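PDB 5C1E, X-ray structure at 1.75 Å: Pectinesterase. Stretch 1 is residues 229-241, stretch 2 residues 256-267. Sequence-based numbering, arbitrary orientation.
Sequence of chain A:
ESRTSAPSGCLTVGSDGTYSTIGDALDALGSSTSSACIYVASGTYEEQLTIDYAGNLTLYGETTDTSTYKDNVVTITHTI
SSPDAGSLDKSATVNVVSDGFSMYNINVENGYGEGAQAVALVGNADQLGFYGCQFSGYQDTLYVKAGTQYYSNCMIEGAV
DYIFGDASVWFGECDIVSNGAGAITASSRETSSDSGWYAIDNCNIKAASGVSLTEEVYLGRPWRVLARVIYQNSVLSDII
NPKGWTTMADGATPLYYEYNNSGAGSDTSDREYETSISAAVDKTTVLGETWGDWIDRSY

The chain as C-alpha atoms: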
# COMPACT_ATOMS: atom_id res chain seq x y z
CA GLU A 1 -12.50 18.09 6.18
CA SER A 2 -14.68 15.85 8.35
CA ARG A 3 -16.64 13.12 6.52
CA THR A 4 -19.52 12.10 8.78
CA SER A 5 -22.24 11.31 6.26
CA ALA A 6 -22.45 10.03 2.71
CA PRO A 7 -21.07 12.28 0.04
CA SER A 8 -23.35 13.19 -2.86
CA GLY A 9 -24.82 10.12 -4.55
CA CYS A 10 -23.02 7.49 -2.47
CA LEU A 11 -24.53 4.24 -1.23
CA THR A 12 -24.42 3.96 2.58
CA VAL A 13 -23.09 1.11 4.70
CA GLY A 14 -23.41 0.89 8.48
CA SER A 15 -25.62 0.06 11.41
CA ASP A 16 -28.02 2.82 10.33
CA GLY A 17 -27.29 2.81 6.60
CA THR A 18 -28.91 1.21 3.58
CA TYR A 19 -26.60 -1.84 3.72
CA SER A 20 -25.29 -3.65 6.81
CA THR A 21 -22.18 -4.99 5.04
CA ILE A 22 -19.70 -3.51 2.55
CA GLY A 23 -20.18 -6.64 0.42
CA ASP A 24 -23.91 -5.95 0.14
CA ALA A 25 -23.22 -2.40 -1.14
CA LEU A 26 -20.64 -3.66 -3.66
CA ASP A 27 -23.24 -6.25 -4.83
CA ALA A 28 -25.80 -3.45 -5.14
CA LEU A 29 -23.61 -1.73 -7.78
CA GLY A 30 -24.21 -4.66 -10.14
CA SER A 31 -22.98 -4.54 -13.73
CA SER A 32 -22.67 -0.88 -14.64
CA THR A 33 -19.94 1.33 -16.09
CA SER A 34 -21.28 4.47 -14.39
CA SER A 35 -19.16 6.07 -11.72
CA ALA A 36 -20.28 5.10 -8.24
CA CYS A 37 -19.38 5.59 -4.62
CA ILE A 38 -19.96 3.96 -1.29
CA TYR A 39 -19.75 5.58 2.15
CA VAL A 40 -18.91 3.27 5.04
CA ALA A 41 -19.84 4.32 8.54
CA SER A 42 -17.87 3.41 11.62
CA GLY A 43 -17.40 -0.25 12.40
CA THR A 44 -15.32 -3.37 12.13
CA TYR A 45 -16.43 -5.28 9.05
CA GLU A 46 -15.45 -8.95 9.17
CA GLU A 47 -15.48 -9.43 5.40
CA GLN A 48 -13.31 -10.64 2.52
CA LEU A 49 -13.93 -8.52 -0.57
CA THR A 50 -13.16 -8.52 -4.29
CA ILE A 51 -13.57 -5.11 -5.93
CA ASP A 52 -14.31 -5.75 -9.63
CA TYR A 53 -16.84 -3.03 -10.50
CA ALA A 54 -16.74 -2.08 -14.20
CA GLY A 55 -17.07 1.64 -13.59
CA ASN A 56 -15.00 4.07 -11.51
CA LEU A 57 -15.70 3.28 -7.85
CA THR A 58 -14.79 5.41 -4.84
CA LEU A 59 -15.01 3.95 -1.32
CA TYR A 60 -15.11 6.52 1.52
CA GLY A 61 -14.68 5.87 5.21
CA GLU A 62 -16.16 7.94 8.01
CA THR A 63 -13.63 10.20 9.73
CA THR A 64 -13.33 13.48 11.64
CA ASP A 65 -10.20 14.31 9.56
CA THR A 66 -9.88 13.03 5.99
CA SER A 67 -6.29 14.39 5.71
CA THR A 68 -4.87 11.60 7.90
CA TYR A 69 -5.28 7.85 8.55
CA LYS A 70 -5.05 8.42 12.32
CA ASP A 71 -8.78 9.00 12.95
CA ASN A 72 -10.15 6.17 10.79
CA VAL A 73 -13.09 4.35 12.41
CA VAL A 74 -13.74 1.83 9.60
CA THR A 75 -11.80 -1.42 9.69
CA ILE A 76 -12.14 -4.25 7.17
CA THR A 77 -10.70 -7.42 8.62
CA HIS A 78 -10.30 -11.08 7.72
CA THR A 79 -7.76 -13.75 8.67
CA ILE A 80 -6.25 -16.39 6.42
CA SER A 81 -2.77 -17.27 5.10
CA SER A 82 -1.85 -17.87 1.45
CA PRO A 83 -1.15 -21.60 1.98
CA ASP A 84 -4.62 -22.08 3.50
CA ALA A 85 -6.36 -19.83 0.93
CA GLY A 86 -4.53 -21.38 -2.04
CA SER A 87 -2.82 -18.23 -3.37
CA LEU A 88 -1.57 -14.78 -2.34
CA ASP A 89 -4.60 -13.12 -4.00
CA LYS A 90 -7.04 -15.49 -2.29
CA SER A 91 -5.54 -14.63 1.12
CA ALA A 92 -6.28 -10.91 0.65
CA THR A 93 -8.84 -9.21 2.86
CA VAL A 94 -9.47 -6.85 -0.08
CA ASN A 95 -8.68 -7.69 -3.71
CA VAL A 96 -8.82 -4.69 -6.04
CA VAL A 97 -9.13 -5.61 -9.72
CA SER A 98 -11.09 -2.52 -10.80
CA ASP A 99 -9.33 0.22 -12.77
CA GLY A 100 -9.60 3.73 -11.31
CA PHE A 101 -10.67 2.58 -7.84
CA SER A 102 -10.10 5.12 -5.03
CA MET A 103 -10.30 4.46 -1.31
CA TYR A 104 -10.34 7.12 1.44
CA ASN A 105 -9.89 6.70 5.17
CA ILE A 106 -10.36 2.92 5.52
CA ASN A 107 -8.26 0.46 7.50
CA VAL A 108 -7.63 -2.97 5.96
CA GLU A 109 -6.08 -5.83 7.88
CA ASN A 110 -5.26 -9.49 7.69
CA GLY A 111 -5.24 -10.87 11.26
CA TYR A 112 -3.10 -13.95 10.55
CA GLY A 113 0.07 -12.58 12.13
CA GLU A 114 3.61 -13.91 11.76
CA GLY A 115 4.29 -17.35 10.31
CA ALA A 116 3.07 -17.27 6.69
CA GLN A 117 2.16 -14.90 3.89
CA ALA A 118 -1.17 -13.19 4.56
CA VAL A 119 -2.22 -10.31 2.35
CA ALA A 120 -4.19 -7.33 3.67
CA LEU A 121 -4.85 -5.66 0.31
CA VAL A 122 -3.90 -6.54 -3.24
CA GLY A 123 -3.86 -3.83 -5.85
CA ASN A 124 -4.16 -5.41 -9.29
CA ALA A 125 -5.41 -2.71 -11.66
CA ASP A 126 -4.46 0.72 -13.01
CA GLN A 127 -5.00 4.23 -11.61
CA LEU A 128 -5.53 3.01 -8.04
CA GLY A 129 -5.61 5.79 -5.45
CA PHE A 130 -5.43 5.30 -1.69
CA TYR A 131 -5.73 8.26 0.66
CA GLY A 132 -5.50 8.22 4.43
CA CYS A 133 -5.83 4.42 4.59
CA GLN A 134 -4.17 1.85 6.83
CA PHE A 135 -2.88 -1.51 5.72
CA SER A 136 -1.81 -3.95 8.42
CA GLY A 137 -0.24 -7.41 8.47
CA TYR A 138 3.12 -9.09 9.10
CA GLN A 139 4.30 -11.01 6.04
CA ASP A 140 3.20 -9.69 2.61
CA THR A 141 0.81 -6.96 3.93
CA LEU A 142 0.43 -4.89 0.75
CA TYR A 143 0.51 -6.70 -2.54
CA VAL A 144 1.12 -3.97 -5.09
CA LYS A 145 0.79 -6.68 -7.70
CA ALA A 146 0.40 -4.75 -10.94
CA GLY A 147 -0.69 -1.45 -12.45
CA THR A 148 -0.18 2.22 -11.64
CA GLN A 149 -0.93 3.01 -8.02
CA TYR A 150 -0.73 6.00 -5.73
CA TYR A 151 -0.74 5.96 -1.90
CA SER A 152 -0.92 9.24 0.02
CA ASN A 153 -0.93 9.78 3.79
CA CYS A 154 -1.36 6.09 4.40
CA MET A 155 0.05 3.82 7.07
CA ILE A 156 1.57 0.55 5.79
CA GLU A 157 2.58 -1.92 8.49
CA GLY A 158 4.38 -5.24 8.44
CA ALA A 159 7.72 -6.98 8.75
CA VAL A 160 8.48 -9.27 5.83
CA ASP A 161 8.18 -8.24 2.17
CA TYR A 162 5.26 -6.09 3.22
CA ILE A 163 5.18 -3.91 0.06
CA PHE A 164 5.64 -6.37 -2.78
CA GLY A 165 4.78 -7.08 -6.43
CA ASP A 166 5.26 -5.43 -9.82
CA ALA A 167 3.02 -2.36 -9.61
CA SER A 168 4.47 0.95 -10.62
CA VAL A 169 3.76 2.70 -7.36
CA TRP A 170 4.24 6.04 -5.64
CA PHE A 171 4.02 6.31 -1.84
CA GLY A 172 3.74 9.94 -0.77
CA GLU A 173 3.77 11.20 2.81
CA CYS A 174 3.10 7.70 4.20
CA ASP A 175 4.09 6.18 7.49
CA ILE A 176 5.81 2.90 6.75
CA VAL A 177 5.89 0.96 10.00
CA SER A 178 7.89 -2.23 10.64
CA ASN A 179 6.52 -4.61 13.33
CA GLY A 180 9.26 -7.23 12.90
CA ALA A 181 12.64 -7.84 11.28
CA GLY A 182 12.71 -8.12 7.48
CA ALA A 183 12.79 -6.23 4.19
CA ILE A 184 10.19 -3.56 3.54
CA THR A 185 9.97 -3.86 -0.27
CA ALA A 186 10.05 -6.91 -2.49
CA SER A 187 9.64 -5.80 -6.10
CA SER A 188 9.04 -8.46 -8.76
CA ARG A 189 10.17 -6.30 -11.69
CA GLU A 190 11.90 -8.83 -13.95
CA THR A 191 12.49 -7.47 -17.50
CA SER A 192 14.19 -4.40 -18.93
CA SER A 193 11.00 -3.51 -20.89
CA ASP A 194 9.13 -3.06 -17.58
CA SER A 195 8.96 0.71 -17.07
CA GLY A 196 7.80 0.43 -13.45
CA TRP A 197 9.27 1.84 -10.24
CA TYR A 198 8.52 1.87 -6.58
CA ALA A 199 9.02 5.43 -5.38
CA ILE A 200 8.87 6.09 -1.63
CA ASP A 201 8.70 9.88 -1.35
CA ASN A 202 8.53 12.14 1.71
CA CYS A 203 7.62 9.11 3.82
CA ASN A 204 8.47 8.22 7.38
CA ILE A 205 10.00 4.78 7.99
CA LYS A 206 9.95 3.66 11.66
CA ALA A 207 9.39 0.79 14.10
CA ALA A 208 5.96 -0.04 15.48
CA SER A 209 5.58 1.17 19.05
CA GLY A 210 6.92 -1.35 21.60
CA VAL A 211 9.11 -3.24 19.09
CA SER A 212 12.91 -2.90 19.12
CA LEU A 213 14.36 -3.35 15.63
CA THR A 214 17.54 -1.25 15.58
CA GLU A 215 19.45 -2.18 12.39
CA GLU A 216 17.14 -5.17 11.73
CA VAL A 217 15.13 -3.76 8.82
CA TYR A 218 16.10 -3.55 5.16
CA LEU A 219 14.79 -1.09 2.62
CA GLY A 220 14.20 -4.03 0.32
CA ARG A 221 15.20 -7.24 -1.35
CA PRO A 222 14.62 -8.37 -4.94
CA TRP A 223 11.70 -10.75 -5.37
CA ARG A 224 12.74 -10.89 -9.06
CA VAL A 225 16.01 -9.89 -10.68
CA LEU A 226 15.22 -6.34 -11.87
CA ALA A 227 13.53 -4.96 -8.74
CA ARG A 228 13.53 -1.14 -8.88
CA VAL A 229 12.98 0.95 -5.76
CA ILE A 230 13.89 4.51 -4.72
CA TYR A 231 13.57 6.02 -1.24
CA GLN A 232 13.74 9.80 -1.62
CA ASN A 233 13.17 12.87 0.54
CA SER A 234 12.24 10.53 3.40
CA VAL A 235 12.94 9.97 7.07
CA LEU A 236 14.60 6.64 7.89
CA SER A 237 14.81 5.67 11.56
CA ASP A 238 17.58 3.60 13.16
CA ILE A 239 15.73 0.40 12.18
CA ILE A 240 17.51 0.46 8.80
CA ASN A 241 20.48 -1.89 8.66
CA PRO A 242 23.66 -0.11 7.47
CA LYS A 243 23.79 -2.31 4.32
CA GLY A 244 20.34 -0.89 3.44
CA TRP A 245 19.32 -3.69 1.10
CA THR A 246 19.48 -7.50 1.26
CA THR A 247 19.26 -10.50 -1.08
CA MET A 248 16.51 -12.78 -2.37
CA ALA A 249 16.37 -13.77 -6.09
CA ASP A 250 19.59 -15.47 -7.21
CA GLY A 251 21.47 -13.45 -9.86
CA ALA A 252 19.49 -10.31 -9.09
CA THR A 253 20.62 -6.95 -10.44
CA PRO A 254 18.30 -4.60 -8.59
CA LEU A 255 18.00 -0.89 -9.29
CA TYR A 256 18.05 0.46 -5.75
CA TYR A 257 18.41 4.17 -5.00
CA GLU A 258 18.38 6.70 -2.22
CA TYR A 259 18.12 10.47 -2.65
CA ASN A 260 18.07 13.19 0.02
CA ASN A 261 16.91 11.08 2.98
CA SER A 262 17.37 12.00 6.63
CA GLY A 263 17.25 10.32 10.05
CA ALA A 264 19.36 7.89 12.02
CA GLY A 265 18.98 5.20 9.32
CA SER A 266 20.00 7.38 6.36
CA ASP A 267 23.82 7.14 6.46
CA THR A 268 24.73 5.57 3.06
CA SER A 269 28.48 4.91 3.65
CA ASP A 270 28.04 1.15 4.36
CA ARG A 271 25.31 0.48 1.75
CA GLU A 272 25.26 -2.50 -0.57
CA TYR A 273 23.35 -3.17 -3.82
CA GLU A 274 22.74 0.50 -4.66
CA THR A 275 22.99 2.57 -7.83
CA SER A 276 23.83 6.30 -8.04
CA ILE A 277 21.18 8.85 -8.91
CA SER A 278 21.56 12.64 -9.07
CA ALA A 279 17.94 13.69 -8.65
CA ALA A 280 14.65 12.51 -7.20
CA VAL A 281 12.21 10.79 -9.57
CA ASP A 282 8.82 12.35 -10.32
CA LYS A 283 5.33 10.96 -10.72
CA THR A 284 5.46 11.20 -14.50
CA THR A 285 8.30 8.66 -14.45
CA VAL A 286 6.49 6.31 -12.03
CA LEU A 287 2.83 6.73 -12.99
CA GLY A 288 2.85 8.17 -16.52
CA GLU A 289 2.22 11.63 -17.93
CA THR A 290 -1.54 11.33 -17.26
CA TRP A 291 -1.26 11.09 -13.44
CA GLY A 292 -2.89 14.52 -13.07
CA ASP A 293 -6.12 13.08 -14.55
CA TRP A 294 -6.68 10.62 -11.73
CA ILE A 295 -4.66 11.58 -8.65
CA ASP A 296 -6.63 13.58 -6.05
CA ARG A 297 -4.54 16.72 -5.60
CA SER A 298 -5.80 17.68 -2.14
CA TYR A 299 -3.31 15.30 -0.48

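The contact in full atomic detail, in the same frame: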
# COMPACT_ATOMS: atom_id res chain seq x y z
N VAL A 229 13.55 0.22 -6.89
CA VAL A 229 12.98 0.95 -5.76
C VAL A 229 13.85 2.15 -5.43
O VAL A 229 15.08 2.01 -5.37
CB VAL A 229 12.91 0.06 -4.52
CG1 VAL A 229 12.27 0.80 -3.36
CG2 VAL A 229 12.13 -1.24 -4.82
N ILE A 230 13.22 3.30 -5.22
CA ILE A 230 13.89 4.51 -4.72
C ILE A 230 13.22 5.02 -3.45
O ILE A 230 11.99 5.15 -3.40
CB ILE A 230 14.01 5.63 -5.79
CG1 ILE A 230 14.75 6.84 -5.20
CG2 ILE A 230 12.66 6.05 -6.34
CD1 ILE A 230 15.27 7.79 -6.26
N TYR A 231 14.03 5.30 -2.42
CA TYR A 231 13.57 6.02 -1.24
C TYR A 231 14.16 7.42 -1.33
O TYR A 231 15.39 7.57 -1.38
CB TYR A 231 14.05 5.36 0.05
CG TYR A 231 13.35 4.08 0.48
CD1 TYR A 231 13.62 2.87 -0.16
CD2 TYR A 231 12.51 4.05 1.58
CE1 TYR A 231 13.02 1.68 0.25
CE2 TYR A 231 11.91 2.86 2.01
CZ TYR A 231 12.15 1.68 1.33
OH TYR A 231 11.57 0.49 1.74
N GLN A 232 13.30 8.43 -1.40
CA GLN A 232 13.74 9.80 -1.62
C GLN A 232 13.03 10.78 -0.69
O GLN A 232 11.84 10.61 -0.36
CB GLN A 232 13.52 10.21 -3.09
CG GLN A 232 12.11 10.01 -3.59
CD GLN A 232 11.96 10.34 -5.07
OE1 GLN A 232 12.83 10.06 -5.87
NE2 GLN A 232 10.82 10.88 -5.44
N ASN A 233 13.76 11.82 -0.28
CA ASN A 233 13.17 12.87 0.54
C ASN A 233 12.44 12.34 1.78
O ASN A 233 11.45 12.94 2.23
CB ASN A 233 12.19 13.71 -0.29
CG ASN A 233 12.82 14.26 -1.55
OD1 ASN A 233 13.89 14.84 -1.51
ND2 ASN A 233 12.12 14.11 -2.69
N SER A 234 12.93 11.23 2.34
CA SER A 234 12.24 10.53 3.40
C SER A 234 13.05 10.45 4.68
O SER A 234 14.28 10.62 4.67
CB SER A 234 11.89 9.10 2.96
OG SER A 234 10.97 9.09 1.91
N VAL A 235 12.34 10.19 5.77
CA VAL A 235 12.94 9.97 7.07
C VAL A 235 13.07 8.47 7.36
O VAL A 235 12.07 7.74 7.35
CB VAL A 235 12.15 10.65 8.20
CG1 VAL A 235 12.92 10.52 9.52
CG2 VAL A 235 11.93 12.12 7.89
N LEU A 236 14.30 8.04 7.61
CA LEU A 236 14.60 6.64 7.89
C LEU A 236 15.12 6.53 9.31
O LEU A 236 16.18 7.11 9.63
CB LEU A 236 15.67 6.14 6.93
CG LEU A 236 15.35 6.22 5.43
CD1 LEU A 236 16.59 5.75 4.69
CD2 LEU A 236 14.14 5.38 5.08
N SER A 237 14.39 5.81 10.17
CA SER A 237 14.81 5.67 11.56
C SER A 237 15.97 4.68 11.68
O SER A 237 16.38 4.04 10.70
CB SER A 237 13.64 5.24 12.43
OG SER A 237 13.44 3.84 12.39
N ASP A 238 16.47 4.52 12.91
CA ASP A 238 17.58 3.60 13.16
C ASP A 238 17.25 2.12 12.97
O ASP A 238 18.12 1.28 13.15
CB ASP A 238 18.18 3.82 14.56
CG ASP A 238 17.28 3.32 15.69
OD1 ASP A 238 16.14 2.87 15.46
OD2 ASP A 238 17.74 3.39 16.85
N ILE A 239 16.02 1.79 12.58
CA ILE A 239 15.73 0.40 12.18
C ILE A 239 16.48 -0.07 10.94
O ILE A 239 16.69 -1.27 10.77
CB ILE A 239 14.21 0.13 11.99
CG1 ILE A 239 13.61 0.96 10.84
CG2 ILE A 239 13.48 0.38 13.31
CD1 ILE A 239 12.19 0.54 10.49
N ILE A 240 16.88 0.86 10.07
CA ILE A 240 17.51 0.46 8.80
C ILE A 240 18.94 -0.04 9.00
O ILE A 240 19.82 0.68 9.48
CB ILE A 240 17.46 1.60 7.75
CG1 ILE A 240 16.01 2.02 7.49
CG2 ILE A 240 18.15 1.17 6.46
CD1 ILE A 240 15.09 0.89 7.06
N ASN A 241 19.16 -1.29 8.61
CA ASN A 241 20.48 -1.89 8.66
C ASN A 241 21.45 -1.06 7.80
O ASN A 241 21.09 -0.58 6.74
CB ASN A 241 20.39 -3.33 8.16
CG ASN A 241 21.70 -4.06 8.27
OD1 ASN A 241 22.59 -3.88 7.44
ND2 ASN A 241 21.86 -4.85 9.33
N TYR A 256 18.35 -0.05 -7.08
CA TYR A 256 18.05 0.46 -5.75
C TYR A 256 18.75 1.80 -5.48
O TYR A 256 19.97 1.92 -5.56
CB TYR A 256 18.51 -0.56 -4.72
CG TYR A 256 17.66 -1.81 -4.57
CD1 TYR A 256 16.33 -1.85 -4.98
CD2 TYR A 256 18.20 -2.96 -3.99
CE1 TYR A 256 15.55 -3.00 -4.79
CE2 TYR A 256 17.45 -4.11 -3.80
CZ TYR A 256 16.13 -4.13 -4.19
OH TYR A 256 15.39 -5.25 -3.97
N TYR A 257 17.95 2.80 -5.10
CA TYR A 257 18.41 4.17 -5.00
C TYR A 257 17.98 4.83 -3.71
O TYR A 257 16.91 4.53 -3.16
CB TYR A 257 17.79 5.00 -6.12
CG TYR A 257 17.97 4.49 -7.52
CD1 TYR A 257 19.08 4.84 -8.26
CD2 TYR A 257 17.01 3.69 -8.12
CE1 TYR A 257 19.24 4.43 -9.56
CE2 TYR A 257 17.15 3.28 -9.43
CZ TYR A 257 18.27 3.63 -10.14
OH TYR A 257 18.43 3.22 -11.44
N GLU A 258 18.80 5.75 -3.24
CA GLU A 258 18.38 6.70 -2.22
C GLU A 258 18.71 8.12 -2.64
O GLU A 258 19.73 8.36 -3.29
CB GLU A 258 19.06 6.40 -0.91
CG GLU A 258 18.55 5.16 -0.21
CD GLU A 258 19.40 4.85 1.00
OE1 GLU A 258 19.03 5.33 2.09
OE2 GLU A 258 20.44 4.18 0.84
N TYR A 259 17.85 9.08 -2.30
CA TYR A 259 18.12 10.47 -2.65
C TYR A 259 17.56 11.41 -1.59
O TYR A 259 16.35 11.47 -1.40
CB TYR A 259 17.54 10.85 -4.02
CG TYR A 259 17.92 12.26 -4.40
CD1 TYR A 259 19.17 12.53 -4.95
CD2 TYR A 259 17.06 13.33 -4.15
CE1 TYR A 259 19.55 13.82 -5.27
CE2 TYR A 259 17.44 14.62 -4.46
CZ TYR A 259 18.69 14.86 -5.02
OH TYR A 259 19.07 16.14 -5.35
N ASN A 260 18.46 12.14 -0.93
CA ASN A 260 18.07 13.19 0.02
C ASN A 260 17.20 12.68 1.18
O ASN A 260 16.20 13.31 1.53
CB ASN A 260 17.34 14.34 -0.72
CG ASN A 260 17.17 15.57 0.16
OD1 ASN A 260 18.09 15.95 0.87
ND2 ASN A 260 15.97 16.16 0.15
N ASN A 261 17.58 11.56 1.78
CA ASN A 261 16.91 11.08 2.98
C ASN A 261 17.59 11.62 4.23
O ASN A 261 18.76 12.04 4.20
CB ASN A 261 16.90 9.55 3.02
CG ASN A 261 16.15 8.94 1.85
OD1 ASN A 261 15.08 9.43 1.45
ND2 ASN A 261 16.69 7.87 1.30
N SER A 262 16.85 11.58 5.33
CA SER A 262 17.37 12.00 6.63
C SER A 262 17.06 10.95 7.70
O SER A 262 16.46 9.93 7.41
CB SER A 262 16.75 13.34 6.99
OG SER A 262 15.37 13.22 7.30
N GLY A 263 17.50 11.21 8.93
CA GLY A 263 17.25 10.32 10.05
C GLY A 263 18.40 9.39 10.38
O GLY A 263 19.35 9.24 9.60
N ALA A 264 18.29 8.73 11.52
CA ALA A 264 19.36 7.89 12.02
C ALA A 264 19.70 6.74 11.08
O ALA A 264 20.83 6.28 11.08
CB ALA A 264 19.02 7.38 13.41
N GLY A 265 18.74 6.30 10.27
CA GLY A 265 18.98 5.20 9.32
C GLY A 265 19.40 5.58 7.91
O GLY A 265 19.47 4.70 7.02
N SER A 266 19.74 6.86 7.70
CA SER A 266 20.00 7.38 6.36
C SER A 266 21.48 7.48 5.98
O SER A 266 21.78 7.94 4.89
CB SER A 266 19.38 8.76 6.21
OG SER A 266 19.96 9.70 7.11
N ASP A 267 22.40 7.10 6.85
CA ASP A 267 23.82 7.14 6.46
C ASP A 267 24.01 6.09 5.36
O ASP A 267 23.66 4.95 5.56
CB ASP A 267 24.70 6.81 7.66
CG ASP A 267 26.19 7.06 7.40
OD1 ASP A 267 26.67 7.00 6.26
OD2 ASP A 267 26.89 7.32 8.40
O HOH W 1 14.04 13.93 5.33
O HOH W 2 21.47 2.54 8.02

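The two stretches run side by side as neighbouring parallel strands, 229-232 and 256-259, their directions only 11° apart. As in parallel pairing, Tyr257, Tyr231 and Tyr259 each bond to two residues of the other stretch: Tyr257 N donates to Val229 O (3.0 Å) and Tyr257 O accepts from Tyr231 N (3.1 Å), then Tyr259 N donates to Tyr231 O (3.0 Å) and Tyr259 O accepts from Asn233 N (2.8 Å). Beyond the strands, Asn233 and Asn260 both take positive phi, so the two backbones turn in step and pairing resumes: Ser262 N donates to Ser234 O (2.8 Å), and Leu236 N to Ser262 O (2.9 Å). Last, Gly265 N, within the type I turn from Gly263 to Ser266, donates to Leu236 O (2.8 Å).

Asparagine suits the bend because its short amide can both donate and accept. Asn261 uses both ends, ND2 donating to Tyr231 O (3.0 Å) and OD1 accepting from Ser234 N (2.9 Å), and so joins backbone groups on both sides of the bend. Alongside, Asn260 ND2 donates to Asn233 OD1 (3.0 Å), a nearly straight bond between the two residues of positive phi.

In the strands, matched residues share a face. Ile230 and Tyr257 pack CG1 to CB at 3.7 Å on the face that also carries Gln232 and Tyr259; on the other, Val229 CG2 lies 3.8 Å from Tyr256 CE1, an apolar contact suited to these buried positions. Leu236 points toward the second stretch, its CD1 3.6 Å from Glu258 OE1, so its neighbours there are not purely apolar.

Glycine fits where the chains close in. An ideal CB on Gly263 would lie 2.4 Å from Leu236 O, and its backbone angles independently call for glycine; one on Gly265 would lie 2.0 Å from Ser237 O. Ser266 OG steadies the turn by donating to Gly263 O (2.6 Å).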